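Local coordinates for terminal uridylyltransferase 1 (Trypanosoma brucei, PDB 5HZD), which adds uridines from UTP to the 3' ends of guide RNAs, ribosomal RNAs and some mRNAs in mitochondrial RNA editing, with magnesium or manganese as cofactor, at residues 41-46 with 494-499; 68-73 with 377-382; 314-319 with 397-402. All coordinates share one frame; numbering follows the deposited sequence.

Contact 1 (41-46 with 494-499); sequences RRIAQK and GLLSLL
Ile43 and Leu496 meet through methyl groups, with no flat group between them. The nearby flat group is the guanidinium of Arg41, which does not touch 494-499: Gln45 NE2 sits 3.3 Å above one of its faces, offset toward the rim, and Arg41 NH1 is hydrogen-bonded to the hydroxyl of Tyr492.

Across the contact everything is apolar. Leu496 is the hub, its CG lying anti to its own carbonyl carbon (chi1 -62°), which, with an extended chi2, turns both methyls toward helix 37-47. Its CD1 comes within 3.7 Å of Ile43 CG2, and the two side chains cross at about a right angle. The other branch settles against the backbone, with Leu496 CD2 4.0 Å from Ala44 CA. Here helix 37-47, which follows the zinc finger in the chain, lies against helix 481-497 near the C-terminal end, so segments from both ends of this construct pack together. The small side chain of Ala44 lets the backbones come close, CA of Ala44 to CA of Leu496 being 6.8 Å. Leu495 adds a looser touch, its CD2 4.3 Å from Ala44 CB. Phe408 of helix 385-409 also packs on Ala44, while Leu40 and Leu47 of helix 37-47 touch Leu496. Lys46 NZ donates to Arg42 O at 2.7 Å, from the opposite face of that carbonyl plane to the helical Lys46 N.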
loop_
_atom_site.group_PDB
_atom_site.type_symbol
_atom_site.label_atom_id
_atom_site.label_comp_id
_atom_site.label_asym_id
_atom_site.label_seq_id
_atom_site.Cartn_x
_atom_site.Cartn_y
_atom_site.Cartn_z
ATOM N N ARG A 41 31.533 -4.742 -2.801
ATOM C CA ARG A 41 31.554 -5.902 -3.692
ATOM C C ARG A 41 32.746 -6.769 -3.376
ATOM O O ARG A 41 32.638 -7.999 -3.338
ATOM C CB ARG A 41 31.579 -5.482 -5.172
ATOM C CG ARG A 41 31.868 -6.591 -6.187
ATOM C CD ARG A 41 31.526 -6.087 -7.604
ATOM N NE ARG A 41 31.968 -6.952 -8.699
ATOM C CZ ARG A 41 31.188 -7.827 -9.333
ATOM N NH1 ARG A 41 29.918 -7.973 -8.975
ATOM N NH2 ARG A 41 31.680 -8.562 -10.325
ATOM N N ARG A 42 33.896 -6.132 -3.173
ATOM C CA ARG A 42 35.103 -6.887 -2.848
ATOM C C ARG A 42 34.981 -7.624 -1.522
ATOM O O ARG A 42 35.371 -8.794 -1.423
ATOM C CB ARG A 42 36.337 -5.972 -2.841
ATOM C CG ARG A 42 36.968 -5.744 -4.218
ATOM C CD ARG A 42 38.355 -5.073 -4.122
ATOM N NE ARG A 42 38.267 -3.666 -3.736
ATOM C CZ ARG A 42 38.354 -3.222 -2.485
ATOM N NH1 ARG A 42 38.544 -4.076 -1.484
ATOM N NH2 ARG A 42 38.251 -1.922 -2.232
ATOM N N ILE A 43 34.443 -6.953 -0.504
ATOM C CA ILE A 43 34.227 -7.608 0.793
ATOM C C ILE A 43 33.303 -8.812 0.657
ATOM O O ILE A 43 33.618 -9.910 1.138
ATOM C CB ILE A 43 33.735 -6.627 1.874
ATOM C CG1 ILE A 43 34.824 -5.585 2.143
ATOM C CG2 ILE A 43 33.402 -7.379 3.163
ATOM C CD1 ILE A 43 34.382 -4.402 2.963
ATOM N N ALA A 44 32.173 -8.632 -0.025
ATOM C CA ALA A 44 31.225 -9.733 -0.166
ATOM C C ALA A 44 31.812 -10.857 -1.010
ATOM O O ALA A 44 31.553 -12.024 -0.741
ATOM C CB ALA A 44 29.917 -9.244 -0.755
ATOM N N GLN A 45 32.616 -10.519 -2.019
ATOM C CA GLN A 45 33.273 -11.547 -2.842
ATOM C C GLN A 45 34.265 -12.415 -2.080
ATOM O O GLN A 45 34.527 -13.557 -2.486
ATOM C CB GLN A 45 33.995 -10.943 -4.040
ATOM C CG GLN A 45 33.082 -10.687 -5.216
ATOM C CD GLN A 45 33.758 -9.875 -6.289
ATOM O OE1 GLN A 45 34.709 -9.143 -6.020
ATOM N NE2 GLN A 45 33.278 -10.006 -7.518
ATOM N N LYS A 46 34.831 -11.889 -0.997
ATOM C CA LYS A 46 35.719 -12.702 -0.165
ATOM C C LYS A 46 34.912 -13.796 0.532
ATOM O O LYS A 46 35.393 -14.911 0.743
ATOM C CB LYS A 46 36.438 -11.847 0.878
ATOM C CG LYS A 46 37.241 -10.711 0.286
ATOM C CD LYS A 46 38.305 -11.214 -0.678
ATOM C CE LYS A 46 38.609 -10.176 -1.756
ATOM N NZ LYS A 46 37.446 -9.995 -2.680
ATOM N N GLY A 494 23.423 -4.962 2.626
ATOM C CA GLY A 494 22.453 -5.729 3.399
ATOM C C GLY A 494 22.972 -7.113 3.757
ATOM O O GLY A 494 22.802 -7.569 4.893
ATOM N N LEU A 495 23.606 -7.777 2.789
ATOM C CA LEU A 495 24.168 -9.111 2.977
ATOM C C LEU A 495 25.174 -9.081 4.116
ATOM O O LEU A 495 25.109 -9.891 5.045
ATOM C CB LEU A 495 24.875 -9.556 1.704
ATOM C CG LEU A 495 25.529 -10.926 1.728
ATOM C CD1 LEU A 495 24.445 -11.991 1.886
ATOM C CD2 LEU A 495 26.311 -11.166 0.447
ATOM N N LEU A 496 26.101 -8.135 4.047
ATOM C CA LEU A 496 27.177 -8.062 5.025
ATOM C C LEU A 496 26.645 -7.724 6.406
ATOM O O LEU A 496 27.196 -8.194 7.414
ATOM C CB LEU A 496 28.256 -7.064 4.587
ATOM C CG LEU A 496 28.934 -7.449 3.275
ATOM C CD1 LEU A 496 29.832 -6.316 2.730
ATOM C CD2 LEU A 496 29.723 -8.726 3.437
ATOM N N SER A 497 25.600 -6.908 6.473
ATOM C CA SER A 497 25.091 -6.437 7.768
ATOM C C SER A 497 24.409 -7.556 8.555
ATOM O O SER A 497 24.386 -7.532 9.790
ATOM C CB SER A 497 24.079 -5.318 7.564
ATOM O OG SER A 497 24.724 -4.156 7.056
ATOM N N LEU A 498 23.837 -8.523 7.853
ATOM C CA LEU A 498 23.069 -9.577 8.534
ATOM C C LEU A 498 24.005 -10.650 9.108
ATOM O O LEU A 498 23.576 -11.550 9.848
ATOM C CB LEU A 498 22.024 -10.201 7.591
ATOM C CG LEU A 498 20.866 -9.279 7.223
ATOM C CD1 LEU A 498 20.078 -9.842 6.020
ATOM C CD2 LEU A 498 19.937 -9.053 8.388
ATOM N N LEU A 499 25.283 -10.577 8.749
ATOM C CA LEU A 499 26.259 -11.519 9.311
ATOM C C LEU A 499 26.898 -10.977 10.564
ATOM O O LEU A 499 27.756 -11.634 11.162
ATOM C CB LEU A 499 27.388 -11.829 8.320
ATOM C CG LEU A 499 26.942 -12.387 6.984
ATOM C CD1 LEU A 499 28.149 -12.525 6.057
ATOM C CD2 LEU A 499 26.271 -13.731 7.191
#

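Contact 2 (68-73 with 377-382); sequences KIFHVA and PMIDPE
Two apolar pairs join Ala73 to Met378 and Phe70 to Ile379, and no hydrogen bond crosses between the two segments. The tighter pair is Ala73 CB against Met378 CG, at 3.6 Å. Met378 starts with CG anti to its backbone N (chi1 -163°) and then bends at chi2 and chi3, laying the thioether along Ala73, with Met378 SD 4.0 Å from Ala73 CB and Met378 CE 4.1 Å from Ala73 O. In the second pair Ile379 CD1 stands 4.1 Å from Phe70 CD2, approaching the ring obliquely, the two side chains crossing at about a right angle. Met378 O lies at the edge of the same ring, near its plane, 4.3 Å from Phe70 CE2, without a hydrogen bond.

The fold places these residues where helix 59-76 runs beside the loop that leads from helix 336-349 to helix 385-409. Pro312 of helix 310-324 touches both Phe70 and Ala73, and Leu391 and Ala395 of helix 385-409 touch Phe70, burying the ring among helices. The side chain of Met378 lies about 9 Å from that of Ser111, a probable UTP-binding residue.

The polar bonds lie within the loop or run from its backbone to neighbours: Met378 N to Asp77, and Pro377 O from Arg311. Asp380 OD1 accepts from Glu382 N at 3.0 Å in an Asx turn, nearly straight (165°) but from above the carboxylate plane.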
loop_
_atom_site.group_PDB
_atom_site.type_symbol
_atom_site.label_atom_id
_atom_site.label_comp_id
_atom_site.label_asym_id
_atom_site.label_seq_id
_atom_site.Cartn_x
_atom_site.Cartn_y
_atom_site.Cartn_z
ATOM N N LYS A 68 14.696 -10.274 15.536
ATOM C CA LYS A 68 14.469 -8.849 15.246
ATOM C C LYS A 68 13.459 -8.616 14.147
ATOM O O LYS A 68 12.635 -7.694 14.235
ATOM C CB LYS A 68 15.794 -8.161 14.889
ATOM C CG LYS A 68 16.762 -8.057 16.037
ATOM C CD LYS A 68 18.066 -7.425 15.539
ATOM C CE LYS A 68 19.235 -7.817 16.413
ATOM N NZ LYS A 68 18.906 -7.649 17.846
ATOM N N ILE A 69 13.514 -9.448 13.104
ATOM C CA ILE A 69 12.552 -9.404 12.003
ATOM C C ILE A 69 11.130 -9.596 12.510
ATOM O O ILE A 69 10.230 -8.816 12.165
ATOM C CB ILE A 69 12.897 -10.483 10.951
ATOM C CG1 ILE A 69 14.180 -10.082 10.226
ATOM C CG2 ILE A 69 11.766 -10.634 9.933
ATOM C CD1 ILE A 69 14.892 -11.236 9.499
ATOM N N PHE A 70 10.927 -10.590 13.376
ATOM C CA PHE A 70 9.586 -10.805 13.902
ATOM C C PHE A 70 9.152 -9.676 14.837
ATOM O O PHE A 70 7.957 -9.365 14.907
ATOM C CB PHE A 70 9.445 -12.182 14.586
ATOM C CG PHE A 70 8.960 -13.255 13.655
ATOM C CD1 PHE A 70 9.866 -13.999 12.918
ATOM C CD2 PHE A 70 7.602 -13.475 13.483
ATOM C CE1 PHE A 70 9.431 -14.973 12.028
ATOM C CE2 PHE A 70 7.150 -14.439 12.591
ATOM C CZ PHE A 70 8.060 -15.195 11.879
ATOM N N HIS A 71 10.094 -9.029 15.518
ATOM C CA HIS A 71 9.733 -7.913 16.395
ATOM C C HIS A 71 9.250 -6.722 15.571
ATOM O O HIS A 71 8.234 -6.101 15.904
ATOM C CB HIS A 71 10.914 -7.506 17.298
ATOM C CG HIS A 71 10.572 -6.408 18.258
ATOM N ND1 HIS A 71 10.090 -6.658 19.523
ATOM C CD2 HIS A 71 10.607 -5.062 18.125
ATOM C CE1 HIS A 71 9.857 -5.510 20.136
ATOM N NE2 HIS A 71 10.156 -4.527 19.307
ATOM N N VAL A 72 9.973 -6.397 14.505
ATOM C CA VAL A 72 9.553 -5.332 13.594
ATOM C C VAL A 72 8.176 -5.654 13.015
ATOM O O VAL A 72 7.287 -4.790 12.974
ATOM C CB VAL A 72 10.559 -5.120 12.450
ATOM C CG1 VAL A 72 9.991 -4.131 11.434
ATOM C CG2 VAL A 72 11.873 -4.604 13.005
ATOM N N ALA A 73 7.973 -6.900 12.595
ATOM C CA ALA A 73 6.680 -7.285 12.008
ATOM C C ALA A 73 5.550 -7.185 13.031
ATOM O O ALA A 73 4.414 -6.796 12.692
ATOM C CB ALA A 73 6.780 -8.703 11.467
ATOM N N PRO A 377 -3.270 -12.788 12.215
ATOM C CA PRO A 377 -2.169 -12.382 13.103
ATOM C C PRO A 377 -0.814 -12.650 12.460
ATOM O O PRO A 377 -0.675 -13.641 11.749
ATOM C CB PRO A 377 -2.290 -13.321 14.311
ATOM C CG PRO A 377 -3.637 -13.944 14.220
ATOM C CD PRO A 377 -4.150 -13.797 12.809
ATOM N N MET A 378 0.148 -11.765 12.716
ATOM C CA MET A 378 1.511 -11.925 12.217
ATOM C C MET A 378 2.180 -13.222 12.666
ATOM O O MET A 378 2.968 -13.812 11.902
ATOM C CB MET A 378 2.343 -10.697 12.633
ATOM C CG MET A 378 3.647 -10.515 11.867
ATOM S SD MET A 378 3.447 -10.376 10.086
ATOM C CE MET A 378 2.385 -8.953 9.923
ATOM N N ILE A 379 1.880 -13.663 13.895
ATOM C CA ILE A 379 2.419 -14.917 14.397
ATOM C C ILE A 379 1.296 -15.665 15.114
ATOM O O ILE A 379 0.433 -15.057 15.761
ATOM C CB ILE A 379 3.635 -14.682 15.315
ATOM C CG1 ILE A 379 4.288 -16.012 15.692
ATOM C CG2 ILE A 379 3.232 -13.908 16.555
ATOM C CD1 ILE A 379 5.716 -15.842 16.281
ATOM N N ASP A 380 1.283 -16.988 14.947
ATOM C CA ASP A 380 0.267 -17.828 15.577
ATOM C C ASP A 380 0.429 -17.720 17.095
ATOM O O ASP A 380 1.466 -18.073 17.641
ATOM C CB ASP A 380 0.520 -19.264 15.116
ATOM C CG ASP A 380 -0.491 -20.265 15.653
ATOM O OD1 ASP A 380 -1.360 -19.901 16.468
ATOM O OD2 ASP A 380 -0.378 -21.448 15.250
ATOM N N PRO A 381 -0.608 -17.229 17.783
ATOM C CA PRO A 381 -0.582 -17.001 19.231
ATOM C C PRO A 381 -0.459 -18.292 20.028
ATOM O O PRO A 381 -0.179 -18.242 21.225
ATOM C CB PRO A 381 -1.948 -16.369 19.500
ATOM C CG PRO A 381 -2.808 -16.867 18.401
ATOM C CD PRO A 381 -1.904 -16.852 17.202
ATOM N N GLU A 382 -0.646 -19.435 19.379
ATOM C CA GLU A 382 -0.579 -20.707 20.090
ATOM C C GLU A 382 0.719 -21.487 19.903
ATOM O O GLU A 382 0.865 -22.560 20.463
ATOM C CB GLU A 382 -1.763 -21.599 19.707
ATOM C CG GLU A 382 -3.117 -21.096 20.171
ATOM C CD GLU A 382 -4.263 -21.830 19.494
ATOM O OE1 GLU A 382 -3.991 -22.661 18.599
ATOM O OE2 GLU A 382 -5.434 -21.576 19.854
#

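Contact 3 (314-319 with 397-402); sequences AIVLKD and DMLVGF
Leu317 and Phe402 reach for each other from opposite directions, and a methyl ends up squarely over the ring. Leu317 CD1 is 3.8 Å from the centroid of the Phe402 ring and just 5° off its normal, a CH-pi contact on the face. Phe402 has CG anti to its backbone N (chi1 166°), which carries the ring out to this methyl. The second branch of the leucine fills the corner between two neighbours: Leu317 CD2 touches Phe402 CE1 at 3.7 Å and Leu399 CD1 at 3.6 Å.

Leu317 and Leu399 lie alongside each other, pointing opposite ways. This is plain helix-to-helix packing in the helical part of the enzyme, helix 310-324 lying on helix 385-409 with their short segments at 42° and 11.4 Å between axes. That spacing is bridged wholly by side chains, and all four residues that touch are buried. Val316 makes the remaining link, its CG1 4.0 Å from Leu399 CD2, the two side chains passing at a slant. Ile69 of helix 59-76 closes on Val316, and Trp343 of helix 336-349 packs on Leu317. Phe402 also meets Tyr406 edge-to-face.

Lys318, next to Leu317 in the chain, makes no contact with 397-402; it binds UTP, and its NZ has a weak hydrogen bond to OG of Ser336, another UTP-binding residue.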
loop_
_atom_site.group_PDB
_atom_site.type_symbol
_atom_site.label_atom_id
_atom_site.label_comp_id
_atom_site.label_asym_id
_atom_site.label_seq_id
_atom_site.Cartn_x
_atom_site.Cartn_y
_atom_site.Cartn_z
ATOM N N ALA A 314 8.839 -9.302 4.270
ATOM C CA ALA A 314 8.388 -8.257 3.373
ATOM C C ALA A 314 8.378 -6.921 4.098
ATOM O O ALA A 314 8.752 -5.889 3.516
ATOM C CB ALA A 314 6.995 -8.577 2.868
ATOM N N ILE A 315 7.972 -6.930 5.361
ATOM C CA ILE A 315 7.950 -5.686 6.159
ATOM C C ILE A 315 9.341 -5.122 6.384
ATOM O O ILE A 315 9.601 -3.915 6.163
ATOM C CB ILE A 315 7.212 -5.949 7.474
ATOM C CG1 ILE A 315 5.727 -6.189 7.158
ATOM C CG2 ILE A 315 7.367 -4.774 8.450
ATOM C CD1 ILE A 315 4.976 -6.779 8.371
ATOM N N VAL A 316 10.274 -5.994 6.751
ATOM C CA VAL A 316 11.647 -5.551 6.980
ATOM C C VAL A 316 12.289 -5.073 5.689
ATOM O O VAL A 316 13.009 -4.070 5.684
ATOM C CB VAL A 316 12.491 -6.682 7.633
ATOM C CG1 VAL A 316 13.982 -6.352 7.609
ATOM C CG2 VAL A 316 12.017 -6.905 9.056
ATOM N N LEU A 317 12.013 -5.750 4.576
ATOM C CA LEU A 317 12.550 -5.296 3.291
ATOM C C LEU A 317 11.955 -3.970 2.832
ATOM O O LEU A 317 12.641 -3.179 2.200
ATOM C CB LEU A 317 12.347 -6.355 2.210
ATOM C CG LEU A 317 13.311 -7.534 2.431
ATOM C CD1 LEU A 317 12.974 -8.665 1.456
ATOM C CD2 LEU A 317 14.810 -7.139 2.274
ATOM N N LYS A 318 10.683 -3.714 3.120
ATOM C CA LYS A 318 10.130 -2.407 2.745
ATOM C C LYS A 318 10.889 -1.320 3.482
ATOM O O LYS A 318 11.297 -0.327 2.863
ATOM C CB LYS A 318 8.668 -2.311 3.149
ATOM C CG LYS A 318 8.016 -0.928 2.823
ATOM C CD LYS A 318 6.582 -0.966 3.335
ATOM C CE LYS A 318 5.661 -0.060 2.543
ATOM N NZ LYS A 318 6.196 1.316 2.534
ATOM N N ASP A 319 11.084 -1.494 4.795
ATOM C CA ASP A 319 11.765 -0.479 5.577
ATOM C C ASP A 319 13.223 -0.341 5.121
ATOM O O ASP A 319 13.717 0.770 4.961
ATOM C CB ASP A 319 11.706 -0.802 7.085
ATOM C CG ASP A 319 10.299 -0.711 7.651
ATOM O OD1 ASP A 319 9.417 -0.137 6.965
ATOM O OD2 ASP A 319 10.101 -1.209 8.792
ATOM N N ASP A 397 17.492 -16.930 8.104
ATOM C CA ASP A 397 18.054 -17.650 6.957
ATOM C C ASP A 397 17.490 -17.095 5.642
ATOM O O ASP A 397 18.207 -16.936 4.637
ATOM C CB ASP A 397 17.625 -19.114 6.984
ATOM C CG ASP A 397 18.384 -19.951 7.979
ATOM O OD1 ASP A 397 19.443 -19.517 8.489
ATOM O OD2 ASP A 397 17.901 -21.084 8.236
ATOM N N MET A 398 16.186 -16.855 5.630
ATOM C CA MET A 398 15.526 -16.393 4.414
ATOM C C MET A 398 15.940 -14.993 4.016
ATOM O O MET A 398 16.132 -14.704 2.834
ATOM C CB MET A 398 14.020 -16.479 4.594
ATOM C CG MET A 398 13.598 -17.930 4.672
ATOM S SD MET A 398 11.912 -18.139 5.307
ATOM C CE MET A 398 10.926 -17.567 3.913
ATOM N N LEU A 399 16.080 -14.116 5.003
ATOM C CA LEU A 399 16.492 -12.745 4.701
ATOM C C LEU A 399 17.943 -12.667 4.239
ATOM O O LEU A 399 18.255 -11.994 3.248
ATOM C CB LEU A 399 16.242 -11.805 5.881
ATOM C CG LEU A 399 16.326 -10.338 5.461
ATOM C CD1 LEU A 399 15.179 -9.963 4.547
ATOM C CD2 LEU A 399 16.363 -9.406 6.711
ATOM N N VAL A 400 18.845 -13.368 4.919
ATOM C CA VAL A 400 20.230 -13.422 4.452
ATOM C C VAL A 400 20.268 -14.004 3.038
ATOM O O VAL A 400 20.982 -13.518 2.152
ATOM C CB VAL A 400 21.063 -14.306 5.397
ATOM C CG1 VAL A 400 22.452 -14.583 4.789
ATOM C CG2 VAL A 400 21.177 -13.618 6.693
ATOM N N GLY A 401 19.438 -15.013 2.815
ATOM C CA GLY A 401 19.382 -15.676 1.534
ATOM C C GLY A 401 18.893 -14.759 0.421
ATOM O O GLY A 401 19.331 -14.904 -0.722
ATOM N N PHE A 402 18.005 -13.816 0.751
ATOM C CA PHE A 402 17.502 -12.851 -0.233
ATOM C C PHE A 402 18.665 -11.970 -0.713
ATOM O O PHE A 402 18.863 -11.754 -1.917
ATOM C CB PHE A 402 16.388 -11.998 0.403
ATOM C CG PHE A 402 16.012 -10.752 -0.380
ATOM C CD1 PHE A 402 16.662 -9.544 -0.162
ATOM C CD2 PHE A 402 14.958 -10.788 -1.284
ATOM C CE1 PHE A 402 16.321 -8.394 -0.851
ATOM C CE2 PHE A 402 14.585 -9.647 -1.965
ATOM C CZ PHE A 402 15.259 -8.447 -1.737
#

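The three contacts lie in a row through the helical part of the enzyme, with contact 3 between the other two. Helix 385-409 supplies one side of contact 3 and touches residues of contacts 1 and 2. Leu498 CB of contact 1 is 3.6 Å from Val400 CG2, and Leu399 CD2 receives both Leu498 CD1 of contact 1, at 3.8 Å, and Ile69 CD1 of contact 2, at 3.6 Å. Contacts 1 and 2 do not touch, their nearest atoms lying about 6 Å apart. The contacts also differ in distance from the UTP-binding site. Contact 3 holds the UTP-binding Lys318, whose side chain is about 11 Å from that of Ala73 in contact 2, whereas contact 1 lies away from the UTP-binding and zinc-binding residues.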